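Local coordinates for protein allantoicase (Saccharomyces cerevisiae, PDB 1O59) that catalyses the hydrolysis of allantoate to (S)-ureidoglycolate and urea, a step of allantoin degradation that lets yeast use purines as a secondary nitrogen source, at residues A[51-57]-A[82-86]; A[266-272]-A[351-355]. One frame throughout, in Å; residues are numbered along the deposited sequence.

The chain carries two allantoicase repeats, and each contact lies in a different one: contact 1 (51-57 with 82-86) in the first, contact 2 (266-272 with 351-355) in the second. Their centres are 44 Å apart, on opposite sides of the chain's centre, and their nearest atoms are about 25 Å apart, so neither touches the other. Both are antiparallel pairings interrupted by a classic beta bulge, but they join different elements. Contact 1 ties a loop to the short strand 83-84, whereas contact 2 fastens the C-terminal end of strand 346-354 to the region leading into strand 270-277. No catalytic residue is identified in either contact, so no active-site role is assigned.

Contact 1 (A[51-57]-A[82-86]); sequences DEWFASA and GWETR
This is a loop-to-strand contact in the first allantoicase repeat: the irregular segment 51-57, after strand 45-49, folds over strand 83-84. A single antiparallel hydrogen-bonded bridge pairs extended Ala55 (phi/psi -171/142) with Glu84, CA-CA 4.8 Å. Glu84 N donates to Ala55 O (3.1 Å); Glu84 O accepts from Phe54 N (2.9 Å) and weakly from Ala55 N (3.3 Å). Glu84 OE2 is hydrogen-bonded to Asn120. Asp51, chi1 t, suits its place because a short carboxylate can serve two backbone amides: OD2 accepts from Trp53 N (3.1 Å) and Arg86 N (2.8 Å). Arg86 NH1 has its main salt bridge with Asp94; that to Asp51 OD2 is long (4.0 Å) and charge-only, no N-H pointing at the oxygen. Trp83, chi1 t, gives NE1 to Asp51 O (2.8 Å), and small Ala57 lays CB over its five-membered ring, 4.1 Å from the centroid, a CH-pi contact. An Asx turn at Asp51 joins a classic beta bulge (Phe54 and Ala55 facing Glu84) in what is probably a galactose-binding-domain-like beta sandwich.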
loop_
_atom_site.group_PDB
_atom_site.type_symbol
_atom_site.label_atom_id
_atom_site.label_comp_id
_atom_site.label_asym_id
_atom_site.label_seq_id
_atom_site.Cartn_x
_atom_site.Cartn_y
_atom_site.Cartn_z
ATOM N N ASP A 51 12.791 11.863 -18.206
ATOM C CA ASP A 51 14.221 11.710 -18.065
ATOM C C ASP A 51 14.465 10.878 -16.816
ATOM O O ASP A 51 13.624 10.831 -15.960
ATOM C CB ASP A 51 14.910 13.051 -17.888
ATOM C CG ASP A 51 16.417 12.932 -17.953
ATOM O OD1 ASP A 51 16.940 12.693 -19.062
ATOM O OD2 ASP A 51 17.158 13.023 -16.961
ATOM N N GLU A 52 15.648 10.279 -16.729
ATOM C CA GLU A 52 16.017 9.232 -15.778
ATOM C C GLU A 52 17.556 9.206 -15.690
ATOM O O GLU A 52 18.134 8.186 -15.314
ATOM C CB GLU A 52 15.596 7.887 -16.416
ATOM C CG GLU A 52 14.739 7.019 -15.567
ATOM C CD GLU A 52 14.613 5.585 -16.069
ATOM O OE1 GLU A 52 15.345 5.118 -16.963
ATOM O OE2 GLU A 52 13.776 4.894 -15.486
ATOM N N TRP A 53 18.227 10.269 -16.093
ATOM C CA TRP A 53 19.627 10.180 -16.425
ATOM C C TRP A 53 20.478 9.534 -15.323
ATOM O O TRP A 53 21.292 8.647 -15.605
ATOM C CB TRP A 53 20.215 11.548 -16.838
ATOM C CG TRP A 53 21.667 11.421 -17.089
ATOM C CD1 TRP A 53 22.671 11.555 -16.169
ATOM C CD2 TRP A 53 22.296 11.034 -18.306
ATOM N NE1 TRP A 53 23.887 11.289 -16.746
ATOM C CE2 TRP A 53 23.689 10.967 -18.060
ATOM C CE3 TRP A 53 21.829 10.749 -19.598
ATOM C CZ2 TRP A 53 24.620 10.621 -19.046
ATOM C CZ3 TRP A 53 22.786 10.412 -20.611
ATOM C CH2 TRP A 53 24.153 10.345 -20.315
ATOM N N PHE A 54 20.310 9.974 -14.085
ATOM C CA PHE A 54 21.190 9.535 -12.998
ATOM C C PHE A 54 20.674 8.334 -12.211
ATOM O O PHE A 54 21.463 7.651 -11.549
ATOM C CB PHE A 54 21.491 10.686 -12.047
ATOM C CG PHE A 54 22.431 11.708 -12.626
ATOM C CD1 PHE A 54 23.762 11.396 -12.848
ATOM C CD2 PHE A 54 21.979 12.991 -12.950
ATOM C CE1 PHE A 54 24.645 12.348 -13.386
ATOM C CE2 PHE A 54 22.839 13.936 -13.501
ATOM C CZ PHE A 54 24.178 13.618 -13.726
ATOM N N ALA A 55 19.373 8.077 -12.271
ATOM C CA ALA A 55 18.773 7.059 -11.432
ATOM C C ALA A 55 17.344 6.834 -11.876
ATOM O O ALA A 55 16.679 7.803 -12.222
ATOM C CB ALA A 55 18.821 7.491 -9.979
ATOM N N SER A 56 16.879 5.582 -11.859
ATOM C CA SER A 56 15.618 5.207 -12.514
ATOM C C SER A 56 14.428 5.666 -11.780
ATOM O O SER A 56 14.356 5.495 -10.580
ATOM C CB SER A 56 15.428 3.694 -12.608
ATOM O OG SER A 56 16.639 3.110 -13.004
ATOM N N ALA A 57 13.451 6.114 -12.557
ATOM C CA ALA A 57 12.104 6.414 -12.098
ATOM C C ALA A 57 11.457 5.251 -11.372
ATOM O O ALA A 57 10.702 5.426 -10.446
ATOM C CB ALA A 57 11.256 6.822 -13.293
ATOM N N GLY A 82 16.658 5.881 -6.133
ATOM C CA GLY A 82 15.752 6.954 -6.470
ATOM C C GLY A 82 15.667 7.313 -7.920
ATOM O O GLY A 82 16.319 6.717 -8.781
ATOM N N TRP A 83 14.844 8.302 -8.184
ATOM C CA TRP A 83 14.723 8.887 -9.505
ATOM C C TRP A 83 15.521 10.180 -9.510
ATOM O O TRP A 83 15.305 11.031 -8.643
ATOM C CB TRP A 83 13.260 9.200 -9.786
ATOM C CG TRP A 83 13.006 9.883 -11.086
ATOM C CD1 TRP A 83 13.595 9.608 -12.273
ATOM C CD2 TRP A 83 12.088 10.934 -11.325
ATOM N NE1 TRP A 83 13.102 10.424 -13.252
ATOM C CE2 TRP A 83 12.159 11.250 -12.700
ATOM C CE3 TRP A 83 11.183 11.651 -10.512
ATOM C CZ2 TRP A 83 11.354 12.262 -13.302
ATOM C CZ3 TRP A 83 10.375 12.659 -11.107
ATOM C CH2 TRP A 83 10.478 12.953 -12.488
ATOM N N GLU A 84 16.466 10.309 -10.429
ATOM C CA GLU A 84 17.186 11.543 -10.558
ATOM C C GLU A 84 17.468 11.887 -12.018
ATOM O O GLU A 84 17.941 11.040 -12.794
ATOM C CB GLU A 84 18.501 11.529 -9.754
ATOM C CG GLU A 84 19.206 12.883 -9.781
ATOM C CD GLU A 84 20.615 12.855 -9.246
ATOM O OE1 GLU A 84 21.060 11.773 -8.792
ATOM O OE2 GLU A 84 21.270 13.937 -9.260
ATOM N N THR A 85 17.174 13.138 -12.377
ATOM C CA THR A 85 17.246 13.586 -13.763
ATOM C C THR A 85 18.440 14.452 -14.018
ATOM O O THR A 85 19.099 14.903 -13.101
ATOM C CB THR A 85 15.976 14.368 -14.145
ATOM O OG1 THR A 85 15.761 15.491 -13.260
ATOM C CG2 THR A 85 14.731 13.423 -14.009
ATOM N N ARG A 86 18.735 14.654 -15.289
ATOM C CA ARG A 86 19.852 15.501 -15.678
ATOM C C ARG A 86 19.601 16.938 -15.230
ATOM O O ARG A 86 18.465 17.333 -14.942
ATOM C CB ARG A 86 20.078 15.444 -17.192
ATOM C CG ARG A 86 18.827 15.703 -18.036
ATOM C CD ARG A 86 18.447 17.155 -18.298
ATOM N NE ARG A 86 17.068 17.164 -18.753
ATOM C CZ ARG A 86 16.021 16.985 -17.968
ATOM N NH1 ARG A 86 16.152 16.863 -16.648
ATOM N NH2 ARG A 86 14.824 16.933 -18.510
#

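Contact 2 (A[266-272]-A[351-355]); sequences RESSFIE and RVWGY
A classic beta bulge, Ser269 and Phe270 both facing Tyr355, joins the region leading into strand 270-277 to the C-terminal end of strand 346-354, consistent with a galactose-binding-domain-like beta sandwich in the second allantoicase repeat. Tyr355 dominates, with 138 Å² buried. Its terminal carboxylate extends the pairing: Tyr355 O accepts from Ser269 N (2.8 Å) and Phe270 N (3.3 Å). Separately, the backbone Tyr355 N donates to Phe270 O (3.1 Å). With chi1 p, its ring offers an apolar surface, CE2 3.5 Å from Ser269 CB and CE1 3.4 Å from Phe270 CB.

Phe270 (55 Å²) is extended at -143/141 with chi1 t. Its apolar CB suits the tyrosine ring, but its own ring leads away towards Arg329 and Ser331 of strand 323-331. Trp353 (46 Å²) accepts through O from Glu272 N at 2.7 Å, while its indole turns away to a cation-pi contact with Lys273.

Between these links Ile271 and Gly354 form an antiparallel non-hydrogen-bonded pair, CA-CA 4.3 Å. The axes of segments 270-272 and 351-354 approach to 4.5 Å, with 118° between their N-to-C directions, so the pair is strongly splayed. Glycine fits because an ideal CB would lie 2.1 Å from Phe270 O. Ile271 CG2 touches Val352 CG1 at 4.3 Å. The negative C-terminal carboxylate suits a basic partner: Arg266 NE forms a salt bridge to Tyr355 OXT at 3.2 Å, supplemented by a weak hydrogen bond from Arg266 NH2 at 3.4 Å.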
loop_
_atom_site.group_PDB
_atom_site.type_symbol
_atom_site.label_atom_id
_atom_site.label_comp_id
_atom_site.label_asym_id
_atom_site.label_seq_id
_atom_site.Cartn_x
_atom_site.Cartn_y
_atom_site.Cartn_z
ATOM N N ARG A 266 -16.005 -5.038 1.599
ATOM C CA ARG A 266 -17.461 -5.017 1.651
ATOM C C ARG A 266 -17.857 -5.716 2.959
ATOM O O ARG A 266 -17.154 -6.593 3.432
ATOM C CB ARG A 266 -17.981 -5.897 0.519
ATOM C CG ARG A 266 -19.017 -5.334 -0.319
ATOM C CD ARG A 266 -20.144 -6.301 -0.679
ATOM N NE ARG A 266 -19.862 -7.587 -1.360
ATOM C CZ ARG A 266 -19.519 -7.751 -2.651
ATOM N NH1 ARG A 266 -19.235 -6.720 -3.447
ATOM N NH2 ARG A 266 -19.412 -8.984 -3.129
ATOM N N GLU A 267 -19.010 -5.399 3.513
ATOM C CA GLU A 267 -19.612 -6.272 4.538
ATOM C C GLU A 267 -20.043 -7.604 3.879
ATOM O O GLU A 267 -20.756 -7.616 2.877
ATOM C CB GLU A 267 -20.804 -5.566 5.201
ATOM C CG GLU A 267 -21.603 -6.418 6.185
ATOM C CD GLU A 267 -22.916 -5.775 6.568
ATOM O OE1 GLU A 267 -22.852 -4.572 6.906
ATOM O OE2 GLU A 267 -23.990 -6.451 6.512
ATOM N N SER A 268 -19.591 -8.719 4.448
ATOM C CA SER A 268 -19.956 -10.051 3.965
ATOM C C SER A 268 -21.442 -10.369 4.184
ATOM O O SER A 268 -22.102 -9.782 5.050
ATOM C CB SER A 268 -19.127 -11.120 4.677
ATOM O OG SER A 268 -19.679 -11.443 5.949
ATOM N N SER A 269 -21.954 -11.280 3.360
ATOM C CA SER A 269 -23.221 -11.972 3.605
ATOM C C SER A 269 -22.972 -13.476 3.748
ATOM O O SER A 269 -23.718 -14.178 4.420
ATOM C CB SER A 269 -24.169 -11.734 2.448
ATOM O OG SER A 269 -23.948 -10.451 1.891
ATOM N N PHE A 270 -21.918 -13.955 3.098
ATOM C CA PHE A 270 -21.496 -15.336 3.165
ATOM C C PHE A 270 -19.982 -15.404 3.151
ATOM O O PHE A 270 -19.337 -14.635 2.435
ATOM C CB PHE A 270 -22.025 -16.063 1.946
ATOM C CG PHE A 270 -21.775 -17.543 1.956
ATOM C CD1 PHE A 270 -22.483 -18.377 2.826
ATOM C CD2 PHE A 270 -20.876 -18.114 1.058
ATOM C CE1 PHE A 270 -22.281 -19.761 2.814
ATOM C CE2 PHE A 270 -20.666 -19.488 1.032
ATOM C CZ PHE A 270 -21.371 -20.320 1.910
ATOM N N ILE A 271 -19.421 -16.316 3.942
ATOM C CA ILE A 271 -17.988 -16.662 3.833
ATOM C C ILE A 271 -17.799 -18.117 3.462
ATOM O O ILE A 271 -18.176 -19.012 4.199
ATOM C CB ILE A 271 -17.218 -16.351 5.118
ATOM C CG1 ILE A 271 -17.154 -14.840 5.326
ATOM C CG2 ILE A 271 -15.797 -16.899 5.019
ATOM C CD1 ILE A 271 -16.668 -14.445 6.684
ATOM N N GLU A 272 -17.185 -18.322 2.311
ATOM C CA GLU A 272 -16.972 -19.647 1.754
ATOM C C GLU A 272 -15.750 -20.352 2.356
ATOM O O GLU A 272 -15.780 -21.527 2.683
ATOM C CB GLU A 272 -16.752 -19.497 0.249
ATOM C CG GLU A 272 -17.501 -20.518 -0.583
ATOM C CD GLU A 272 -16.634 -21.669 -1.030
ATOM O OE1 GLU A 272 -15.566 -21.393 -1.675
ATOM O OE2 GLU A 272 -17.065 -22.833 -0.744
ATOM N N ARG A 351 -6.753 -14.603 2.837
ATOM C CA ARG A 351 -7.750 -14.534 1.791
ATOM C C ARG A 351 -9.021 -14.907 2.454
ATOM O O ARG A 351 -9.041 -15.877 3.194
ATOM C CB ARG A 351 -7.486 -15.528 0.645
ATOM C CG ARG A 351 -6.071 -15.595 0.169
ATOM C CD ARG A 351 -5.537 -14.270 -0.263
ATOM N NE ARG A 351 -4.362 -14.395 -1.086
ATOM C CZ ARG A 351 -3.669 -13.377 -1.567
ATOM N NH1 ARG A 351 -4.032 -12.125 -1.293
ATOM N NH2 ARG A 351 -2.604 -13.622 -2.335
ATOM N N VAL A 352 -10.065 -14.140 2.186
ATOM C CA VAL A 352 -11.389 -14.389 2.723
ATOM C C VAL A 352 -12.348 -14.409 1.552
ATOM O O VAL A 352 -12.853 -13.364 1.110
ATOM C CB VAL A 352 -11.794 -13.301 3.738
ATOM C CG1 VAL A 352 -13.134 -13.601 4.331
ATOM C CG2 VAL A 352 -10.729 -13.189 4.843
ATOM N N TRP A 353 -12.580 -15.609 1.039
ATOM C CA TRP A 353 -13.479 -15.788 -0.088
ATOM C C TRP A 353 -14.952 -15.914 0.329
ATOM O O TRP A 353 -15.307 -16.706 1.188
ATOM C CB TRP A 353 -13.072 -17.000 -0.887
ATOM C CG TRP A 353 -11.823 -16.805 -1.684
ATOM C CD1 TRP A 353 -10.569 -17.139 -1.322
ATOM C CD2 TRP A 353 -11.732 -16.279 -3.014
ATOM N NE1 TRP A 353 -9.686 -16.835 -2.329
ATOM C CE2 TRP A 353 -10.384 -16.324 -3.390
ATOM C CE3 TRP A 353 -12.657 -15.779 -3.923
ATOM C CZ2 TRP A 353 -9.938 -15.871 -4.619
ATOM C CZ3 TRP A 353 -12.213 -15.325 -5.143
ATOM C CH2 TRP A 353 -10.869 -15.384 -5.483
ATOM N N GLY A 354 -15.789 -15.117 -0.320
ATOM C CA GLY A 354 -17.198 -15.036 -0.018
ATOM C C GLY A 354 -17.822 -13.938 -0.847
ATOM O O GLY A 354 -17.274 -13.526 -1.861
ATOM N N TYR A 355 -18.948 -13.431 -0.397
ATOM C CA TYR A 355 -19.617 -12.351 -1.115
ATOM C C TYR A 355 -20.375 -11.510 -0.098
ATOM O O TYR A 355 -20.433 -11.859 1.083
ATOM C CB TYR A 355 -20.555 -12.914 -2.203
ATOM C CG TYR A 355 -21.869 -13.450 -1.684
ATOM C CD1 TYR A 355 -22.118 -14.821 -1.546
ATOM C CD2 TYR A 355 -22.887 -12.567 -1.338
ATOM C CE1 TYR A 355 -23.384 -15.290 -1.052
ATOM C CE2 TYR A 355 -24.128 -13.004 -0.859
ATOM C CZ TYR A 355 -24.387 -14.348 -0.704
ATOM O OH TYR A 355 -25.658 -14.644 -0.221
ATOM O OXT TYR A 355 -20.950 -10.494 -0.462
#